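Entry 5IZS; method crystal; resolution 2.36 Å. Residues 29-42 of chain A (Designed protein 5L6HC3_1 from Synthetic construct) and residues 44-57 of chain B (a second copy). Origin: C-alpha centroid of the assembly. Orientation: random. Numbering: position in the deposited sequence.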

# COMPACT_ATOMS: atom_id res chain seq x y z
N GLN A 29 -0.70 8.00 -2.28
CA GLN A 29 -1.90 8.58 -1.70
C GLN A 29 -1.97 10.09 -1.96
O GLN A 29 -3.02 10.61 -2.34
CB GLN A 29 -1.96 8.31 -0.19
CG GLN A 29 -3.19 8.87 0.51
CD GLN A 29 -4.48 8.21 0.07
OE1 GLN A 29 -4.48 7.20 -0.63
NE2 GLN A 29 -5.61 8.79 0.48
N GLU A 30 -0.85 10.77 -1.77
CA GLU A 30 -0.77 12.20 -2.04
C GLU A 30 -0.93 12.49 -3.53
O GLU A 30 -1.38 13.57 -3.91
CB GLU A 30 0.55 12.77 -1.54
CG GLU A 30 0.68 12.75 -0.03
CD GLU A 30 -0.42 13.53 0.66
OE1 GLU A 30 -0.86 14.56 0.10
OE2 GLU A 30 -0.85 13.12 1.75
N LEU A 31 -0.56 11.52 -4.36
CA LEU A 31 -0.74 11.62 -5.80
C LEU A 31 -2.22 11.55 -6.18
O LEU A 31 -2.68 12.27 -7.06
CB LEU A 31 0.04 10.52 -6.52
CG LEU A 31 1.53 10.75 -6.77
CD1 LEU A 31 2.09 9.61 -7.61
CD2 LEU A 31 1.75 12.09 -7.46
N ASN A 32 -2.96 10.67 -5.50
CA ASN A 32 -4.38 10.48 -5.78
C ASN A 32 -5.27 11.60 -5.24
O ASN A 32 -6.28 11.94 -5.85
CB ASN A 32 -4.84 9.14 -5.21
CG ASN A 32 -4.33 7.96 -6.01
OD1 ASN A 32 -4.09 8.08 -7.22
ND2 ASN A 32 -4.17 6.82 -5.36
N ILE A 33 -4.89 12.17 -4.10
CA ILE A 33 -5.57 13.35 -3.56
C ILE A 33 -5.38 14.52 -4.53
O ILE A 33 -6.31 15.29 -4.79
CB ILE A 33 -5.04 13.72 -2.16
CG1 ILE A 33 -5.53 12.71 -1.12
CG2 ILE A 33 -5.48 15.13 -1.76
CD1 ILE A 33 -4.67 12.66 0.14
N ASP A 34 -4.17 14.63 -5.06
CA ASP A 34 -3.83 15.70 -6.00
C ASP A 34 -4.54 15.56 -7.34
O ASP A 34 -4.99 16.55 -7.91
CB ASP A 34 -2.31 15.75 -6.21
CG ASP A 34 -1.57 16.32 -5.00
OD1 ASP A 34 -2.22 16.95 -4.14
OD2 ASP A 34 -0.34 16.13 -4.91
N LEU A 35 -4.64 14.33 -7.85
CA LEU A 35 -5.32 14.09 -9.12
C LEU A 35 -6.80 14.45 -9.01
O LEU A 35 -7.37 15.04 -9.93
CB LEU A 35 -5.16 12.63 -9.56
CG LEU A 35 -5.82 12.29 -10.90
CD1 LEU A 35 -5.20 13.13 -12.01
CD2 LEU A 35 -5.70 10.80 -11.21
N VAL A 36 -7.41 14.10 -7.88
CA VAL A 36 -8.80 14.44 -7.62
C VAL A 36 -8.99 15.95 -7.46
O VAL A 36 -9.97 16.51 -7.94
CB VAL A 36 -9.32 13.72 -6.37
CG1 VAL A 36 -10.66 14.29 -5.92
CG2 VAL A 36 -9.43 12.23 -6.64
N ARG A 37 -8.05 16.60 -6.78
CA ARG A 37 -8.13 18.05 -6.58
C ARG A 37 -8.02 18.82 -7.89
O ARG A 37 -8.81 19.72 -8.16
CB ARG A 37 -7.04 18.54 -5.62
CG ARG A 37 -7.06 20.05 -5.46
CD ARG A 37 -5.88 20.59 -4.67
NE ARG A 37 -5.88 20.12 -3.29
CZ ARG A 37 -5.07 19.19 -2.82
NH1 ARG A 37 -4.18 18.62 -3.62
NH2 ARG A 37 -5.14 18.82 -1.55
N LYS A 38 -7.03 18.46 -8.70
CA LYS A 38 -6.80 19.15 -9.96
C LYS A 38 -7.96 18.90 -10.93
O LYS A 38 -8.41 19.81 -11.61
CB LYS A 38 -5.48 18.72 -10.59
CG LYS A 38 -4.25 19.01 -9.74
CD LYS A 38 -3.00 19.20 -10.59
CE LYS A 38 -1.72 18.86 -9.84
NZ LYS A 38 -1.49 17.39 -9.74
N THR A 39 -8.45 17.66 -10.97
CA THR A 39 -9.56 17.32 -11.86
C THR A 39 -10.83 18.10 -11.51
O THR A 39 -11.57 18.53 -12.40
CB THR A 39 -9.86 15.81 -11.82
OG1 THR A 39 -8.73 15.07 -12.30
CG2 THR A 39 -11.08 15.48 -12.69
N SER A 40 -11.08 18.28 -10.21
CA SER A 40 -12.22 19.07 -9.76
C SER A 40 -12.07 20.53 -10.17
O SER A 40 -13.06 21.23 -10.38
CB SER A 40 -12.38 18.97 -8.24
OG SER A 40 -11.54 19.92 -7.59
N GLU A 41 -10.82 20.97 -10.29
CA GLU A 41 -10.51 22.36 -10.63
C GLU A 41 -10.62 22.63 -12.13
O GLU A 41 -10.95 23.74 -12.54
CB GLU A 41 -9.11 22.72 -10.13
CG GLU A 41 -9.04 23.04 -8.63
CD GLU A 41 -7.65 22.84 -8.04
OE1 GLU A 41 -6.71 22.51 -8.79
OE2 GLU A 41 -7.50 23.01 -6.81
N LEU A 42 -10.37 21.60 -12.94
CA LEU A 42 -10.37 21.76 -14.40
C LEU A 42 -11.68 21.30 -15.04
O LEU A 42 -12.33 20.37 -14.55
CB LEU A 42 -9.20 20.99 -15.01
CG LEU A 42 -7.84 21.13 -14.32
CD1 LEU A 42 -6.87 20.05 -14.77
CD2 LEU A 42 -7.25 22.52 -14.55
N ASP B 44 -20.30 22.52 -6.11
CA ASP B 44 -19.64 23.61 -5.39
C ASP B 44 -18.21 23.24 -5.02
O ASP B 44 -17.97 22.29 -4.29
CB ASP B 44 -20.44 23.97 -4.13
CG ASP B 44 -19.94 25.23 -3.45
OD1 ASP B 44 -18.86 25.75 -3.81
OD2 ASP B 44 -20.63 25.72 -2.53
N GLU B 45 -17.26 24.04 -5.51
CA GLU B 45 -15.85 23.75 -5.33
C GLU B 45 -15.36 23.99 -3.90
O GLU B 45 -14.43 23.32 -3.44
CB GLU B 45 -15.01 24.58 -6.30
CG GLU B 45 -13.55 24.17 -6.39
CD GLU B 45 -13.36 22.76 -6.92
OE1 GLU B 45 -14.29 22.24 -7.58
OE2 GLU B 45 -12.29 22.17 -6.68
N LYS B 46 -15.98 24.93 -3.19
CA LYS B 46 -15.61 25.18 -1.79
C LYS B 46 -15.90 23.96 -0.93
O LYS B 46 -15.08 23.57 -0.09
CB LYS B 46 -16.35 26.40 -1.24
CG LYS B 46 -16.20 26.54 0.27
CD LYS B 46 -16.90 27.76 0.84
CE LYS B 46 -16.89 27.69 2.37
NZ LYS B 46 -16.59 29.00 3.01
N THR B 47 -17.06 23.36 -1.15
CA THR B 47 -17.46 22.15 -0.46
C THR B 47 -16.56 20.97 -0.87
O THR B 47 -16.17 20.15 -0.04
CB THR B 47 -18.92 21.81 -0.76
OG1 THR B 47 -19.77 22.85 -0.25
CG2 THR B 47 -19.31 20.48 -0.14
N ILE B 48 -16.25 20.92 -2.16
CA ILE B 48 -15.38 19.88 -2.70
C ILE B 48 -13.97 19.97 -2.10
O ILE B 48 -13.37 18.96 -1.76
CB ILE B 48 -15.32 19.96 -4.24
CG1 ILE B 48 -16.58 19.34 -4.84
CG2 ILE B 48 -14.10 19.24 -4.78
CD1 ILE B 48 -16.78 19.66 -6.30
N ARG B 49 -13.46 21.19 -1.96
CA ARG B 49 -12.14 21.40 -1.37
C ARG B 49 -12.11 21.01 0.11
O ARG B 49 -11.06 20.65 0.64
CB ARG B 49 -11.68 22.84 -1.54
CG ARG B 49 -11.33 23.24 -2.97
CD ARG B 49 -10.70 24.62 -3.00
NE ARG B 49 -11.58 25.62 -2.40
CZ ARG B 49 -12.26 26.52 -3.09
NH1 ARG B 49 -12.16 26.57 -4.41
NH2 ARG B 49 -13.04 27.39 -2.46
N GLU B 50 -13.26 21.10 0.77
CA GLU B 50 -13.37 20.69 2.17
C GLU B 50 -13.36 19.18 2.31
O GLU B 50 -12.79 18.64 3.26
CB GLU B 50 -14.64 21.26 2.81
CG GLU B 50 -14.52 22.70 3.26
CD GLU B 50 -15.86 23.38 3.29
OE1 GLU B 50 -16.85 22.70 2.95
OE2 GLU B 50 -15.94 24.58 3.64
N GLU B 51 -13.99 18.49 1.37
CA GLU B 51 -13.94 17.04 1.33
C GLU B 51 -12.51 16.57 1.08
O GLU B 51 -12.02 15.64 1.72
CB GLU B 51 -14.88 16.49 0.26
CG GLU B 51 -16.36 16.71 0.53
CD GLU B 51 -16.85 15.98 1.77
OE1 GLU B 51 -16.18 15.02 2.22
OE2 GLU B 51 -17.91 16.37 2.31
N ILE B 52 -11.85 17.24 0.14
CA ILE B 52 -10.46 16.96 -0.21
C ILE B 52 -9.51 17.22 0.95
O ILE B 52 -8.60 16.43 1.22
CB ILE B 52 -10.03 17.79 -1.43
CG1 ILE B 52 -10.78 17.32 -2.68
CG2 ILE B 52 -8.52 17.69 -1.66
CD1 ILE B 52 -10.56 18.20 -3.88
N ARG B 53 -9.72 18.34 1.64
CA ARG B 53 -8.91 18.70 2.81
C ARG B 53 -9.06 17.65 3.91
O ARG B 53 -8.07 17.25 4.54
CB ARG B 53 -9.31 20.08 3.33
CG ARG B 53 -8.34 20.67 4.34
CD ARG B 53 -6.96 20.85 3.72
NE ARG B 53 -5.93 21.08 4.73
CZ ARG B 53 -5.25 20.11 5.34
NH1 ARG B 53 -5.52 18.84 5.05
NH2 ARG B 53 -4.32 20.41 6.23
N LYS B 54 -10.29 17.20 4.14
CA LYS B 54 -10.60 16.22 5.19
C LYS B 54 -9.97 14.85 4.94
O LYS B 54 -9.33 14.29 5.82
CB LYS B 54 -12.11 16.08 5.33
CG LYS B 54 -12.54 14.94 6.25
CD LYS B 54 -14.05 14.98 6.46
CE LYS B 54 -14.45 14.12 7.65
NZ LYS B 54 -15.87 14.36 8.05
N VAL B 55 -10.18 14.33 3.73
CA VAL B 55 -9.59 13.06 3.31
C VAL B 55 -8.06 13.12 3.43
O VAL B 55 -7.42 12.13 3.78
CB VAL B 55 -10.00 12.71 1.86
CG1 VAL B 55 -9.08 11.66 1.26
CG2 VAL B 55 -11.45 12.26 1.81
N LYS B 56 -7.50 14.30 3.17
CA LYS B 56 -6.05 14.49 3.21
C LYS B 56 -5.48 14.35 4.62
O LYS B 56 -4.51 13.62 4.83
CB LYS B 56 -5.68 15.86 2.65
CG LYS B 56 -4.18 16.13 2.68
CD LYS B 56 -3.84 17.58 2.38
CE LYS B 56 -2.33 17.75 2.21
NZ LYS B 56 -1.86 19.14 2.47
N GLU B 57 -6.07 15.06 5.57
CA GLU B 57 -5.61 14.98 6.96
C GLU B 57 -5.85 13.59 7.52
O GLU B 57 -5.02 13.07 8.26
CB GLU B 57 -6.31 16.03 7.83
CG GLU B 57 -5.79 17.44 7.64
CD GLU B 57 -4.28 17.49 7.48
OE1 GLU B 57 -3.57 17.57 8.51
OE2 GLU B 57 -3.80 17.45 6.33

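Two helices from two copies of this designed protein lie almost exactly antiparallel, 177° between their directions, with axes 10.5 Å apart at closest approach. In this register Ile A33 lies beside Lys B56, Arg A37 beside Ile B52 and Ser A40 beside Glu B45. Together the stretches bury 498 Å², a modest patch that combines a strip of branched aliphatics with polar side chains.

Apolar packing centres on Ile B52, which gives up more area to the partner helix than any other residue here. Its CA-to-CB bond points toward chain A, and with chi1 at m and chi2 at t it spreads two methyls along the opposing helix: CG2 meets Ile A33 CG2 at 4.0 Å, while CD1 reaches Val A36 CG1 at 4.4 Å. The CA-to-CB bond of Ile A33, also m and t, points toward chain B; its CG1 lies 4.4 Å from Val B55 CG1, and its CD1 comes within 3.8 Å of the backbone atom Lys B56 CA. Beta-branched side chains suit these buried places, since they put methyl groups close to the backbone and fill the space between helices with short, compact shapes.

The polar contact across the pair lies at the start of the chain B helix. Ser A40 OG sits 2.5 Å from Glu B45 OE2, a very short approach in which the hydroxyl can donate to the carboxylate. The same proton could instead go to Arg A37 O, 2.8 Å from Ser A40 OG, and the geometry does not choose between them. Serine carries its hydroxyl on a short side chain whose CA-to-CB bond points toward chain B, and Glu B45, with chi1 t and chi2 p, brings its carboxylate to it. Ser A40 OG also lies 3.9 Å from Ile B48 CG2, so the polar contact adjoins the aliphatic strip.

Arg A37 and Lys B56 add contacts beside the aliphatic strip. The CA-to-CB bond of Arg A37 points sideways, and its guanidinium comes near the isoleucine, NH2 standing 3.6 Å from Ile B52 CG2, while Lys B56 CD approaches the edge of that group, 4.3 Å from NH2. The charge is answered within chain A: Arg A37 NH1 forms a salt bridge with Asp A34 OD1 at 2.6 Å, its hydrogen bond weak. Lys B56 runs extended, every chi at t, and its CE passes 4.1 Å from Glu A30 OE1. No salt bridge joins the two stretches; the rule to read is aliphatic packing with polar and charged residues alongside it, their charges not paired across the two stretches.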